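Local coordinates for protein N-ACETYLMURAMOYL-L-ALANINE AMIDASE CwlV (Paenibacillus polymyxa, PDB 1JWQ) that probably hydrolyses, through its zinc-dependent catalytic domain, the amide bond between N-acetylmuramic acid and L-alanine in bacterial cell-wall peptidoglycan, at residues N24-F29 with S78-S83. Residues are numbered along the deposited sequence; the frame is centred on the assembly and turned at random.
Sequences NYEKTF and SIHANS. With ZN (zinc ion), chain B.
Glu26, in the first turn of helix 26-42, and His80, near the end of strand 75-82, supply two of the three protein ligands of the zinc site in this amidase catalytic domain; His10 is the third. Glu26 OE1 binds the zinc ion at 2.0 Å and His80 ND1 at 2.2 Å, and two waters also coordinate the metal. With CG anti to its backbone N (chi1 176°) and the chain extended beyond, Glu26 reaches from the helix past Ala81 to the metal. There OE1 also accepts a nearly straight hydrogen bond (172°) from Ala81 N at 3.1 Å, from above the carboxylate plane, and another from Asn30; OE2 is bonded to Ala17 N. On the far edge of the His80 ring, NE2 donates weakly to Ser78 OG, which is bonded in turn to Asp7. Ala81 CB meets Glu26 CG (3.5 Å) and Phe29 CD2 (3.8 Å); Leu155 touches both Ala81 and Phe29. One zinc-bound water, water 1, donates to Ala81 O at 2.9 Å. Through its N-H and carbonyl, Ala81 would thus help to hold both a metal-binding oxygen and a zinc-bound water; Asn30 and Ala17 probably steady the Glu26 carboxylate, while weakly bonded Ser78 may only bias the His80 ring.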
loop_
_atom_site.group_PDB
_atom_site.type_symbol
_atom_site.label_atom_id
_atom_site.label_comp_id
_atom_site.label_asym_id
_atom_site.label_seq_id
_atom_site.Cartn_x
_atom_site.Cartn_y
_atom_site.Cartn_z
ATOM N N ASN A 24 -10.816 -10.647 10.901
ATOM C CA ASN A 24 -9.679 -10.220 10.088
ATOM C C ASN A 24 -9.011 -8.958 10.623
ATOM O O ASN A 24 -9.679 -8.055 11.128
ATOM C CB ASN A 24 -10.123 -9.960 8.647
ATOM C CG ASN A 24 -10.748 -11.173 7.997
ATOM O OD1 ASN A 24 -11.900 -11.133 7.566
ATOM N ND2 ASN A 24 -9.991 -12.258 7.915
ATOM N N TYR A 25 -7.690 -8.904 10.493
ATOM C CA TYR A 25 -6.895 -7.757 10.934
ATOM C C TYR A 25 -6.280 -7.085 9.717
ATOM O O TYR A 25 -5.858 -7.759 8.784
ATOM C CB TYR A 25 -5.756 -8.208 11.850
ATOM C CG TYR A 25 -6.169 -8.603 13.245
ATOM C CD1 TYR A 25 -5.391 -9.488 13.993
ATOM C CD2 TYR A 25 -7.316 -8.068 13.837
ATOM C CE1 TYR A 25 -5.741 -9.832 15.293
ATOM C CE2 TYR A 25 -7.675 -8.404 15.139
ATOM C CZ TYR A 25 -6.884 -9.285 15.860
ATOM O OH TYR A 25 -7.232 -9.620 17.149
ATOM N N GLU A 26 -6.217 -5.760 9.736
ATOM C CA GLU A 26 -5.630 -5.024 8.625
ATOM C C GLU A 26 -4.169 -5.425 8.392
ATOM O O GLU A 26 -3.726 -5.535 7.249
ATOM C CB GLU A 26 -5.700 -3.519 8.898
ATOM C CG GLU A 26 -5.014 -2.670 7.838
ATOM C CD GLU A 26 -4.815 -1.238 8.277
ATOM O OE1 GLU A 26 -4.085 -0.500 7.579
ATOM O OE2 GLU A 26 -5.390 -0.848 9.321
ATOM N N LYS A 27 -3.421 -5.637 9.474
ATOM C CA LYS A 27 -2.012 -6.005 9.351
ATOM C C LYS A 27 -1.818 -7.240 8.484
ATOM O O LYS A 27 -0.830 -7.351 7.752
ATOM C CB LYS A 27 -1.384 -6.248 10.734
ATOM C CG LYS A 27 -1.954 -7.436 11.500
ATOM C CD LYS A 27 -1.102 -7.754 12.729
ATOM C CE LYS A 27 -1.598 -9.008 13.448
ATOM N NZ LYS A 27 -0.678 -9.423 14.560
ATOM N N THR A 28 -2.766 -8.164 8.576
ATOM C CA THR A 28 -2.731 -9.408 7.815
ATOM C C THR A 28 -2.889 -9.100 6.331
ATOM O O THR A 28 -2.155 -9.625 5.493
ATOM C CB THR A 28 -3.874 -10.339 8.264
ATOM O OG1 THR A 28 -3.840 -10.469 9.691
ATOM C CG2 THR A 28 -3.729 -11.713 7.631
ATOM N N PHE A 29 -3.862 -8.252 6.015
ATOM C CA PHE A 29 -4.105 -7.849 4.637
ATOM C C PHE A 29 -2.890 -7.114 4.070
ATOM O O PHE A 29 -2.439 -7.408 2.966
ATOM C CB PHE A 29 -5.325 -6.927 4.564
ATOM C CG PHE A 29 -5.536 -6.303 3.208
ATOM C CD1 PHE A 29 -6.078 -7.039 2.163
ATOM C CD2 PHE A 29 -5.167 -4.980 2.974
ATOM C CE1 PHE A 29 -6.253 -6.472 0.902
ATOM C CE2 PHE A 29 -5.338 -4.402 1.720
ATOM C CZ PHE A 29 -5.884 -5.153 0.679
ATOM N N SER A 78 3.233 2.526 0.910
ATOM C CA SER A 78 2.732 1.948 2.147
ATOM C C SER A 78 1.343 1.407 1.831
ATOM O O SER A 78 0.514 2.111 1.256
ATOM C CB SER A 78 2.664 3.006 3.248
ATOM O OG SER A 78 2.355 2.400 4.491
ATOM N N ILE A 79 1.107 0.147 2.183
ATOM C CA ILE A 79 -0.166 -0.502 1.911
ATOM C C ILE A 79 -0.993 -0.652 3.181
ATOM O O ILE A 79 -0.522 -1.170 4.192
ATOM C CB ILE A 79 0.051 -1.884 1.265
ATOM C CG1 ILE A 79 0.831 -1.724 -0.047
ATOM C CG2 ILE A 79 -1.292 -2.543 0.995
ATOM C CD1 ILE A 79 1.146 -3.048 -0.745
ATOM N N HIS A 80 -2.230 -0.179 3.104
ATOM C CA HIS A 80 -3.147 -0.200 4.233
ATOM C C HIS A 80 -4.565 -0.568 3.812
ATOM O O HIS A 80 -4.873 -0.675 2.627
ATOM C CB HIS A 80 -3.186 1.188 4.882
ATOM C CG HIS A 80 -1.933 1.554 5.613
ATOM N ND1 HIS A 80 -1.839 1.524 6.986
ATOM C CD2 HIS A 80 -0.724 1.964 5.161
ATOM C CE1 HIS A 80 -0.629 1.901 7.353
ATOM N NE2 HIS A 80 0.069 2.174 6.265
ATOM N N ALA A 81 -5.417 -0.766 4.814
ATOM C CA ALA A 81 -6.832 -1.062 4.614
ATOM C C ALA A 81 -7.499 -0.042 5.532
ATOM O O ALA A 81 -7.004 0.227 6.632
ATOM C CB ALA A 81 -7.164 -2.482 5.050
ATOM N N ASN A 82 -8.613 0.518 5.076
ATOM C CA ASN A 82 -9.324 1.567 5.797
ATOM C C ASN A 82 -10.406 1.097 6.770
ATOM O O ASN A 82 -10.785 -0.073 6.794
ATOM C CB ASN A 82 -9.944 2.513 4.763
ATOM C CG ASN A 82 -9.789 3.975 5.126
ATOM O OD1 ASN A 82 -9.811 4.840 4.248
ATOM N ND2 ASN A 82 -9.643 4.262 6.410
ATOM N N SER A 83 -10.899 2.033 7.572
ATOM C CA SER A 83 -11.952 1.741 8.531
ATOM C C SER A 83 -12.720 3.018 8.808
ATOM O O SER A 83 -12.140 4.106 8.858
ATOM C CB SER A 83 -11.371 1.199 9.835
ATOM O OG SER A 83 -12.404 0.695 10.661
HETATM ZN ZN ZN B . -3.503 1.288 8.368
HETATM O O HOH W 1 -5.151 2.242 7.688
HETATM O O HOH W 2 -3.128 3.323 9.262
#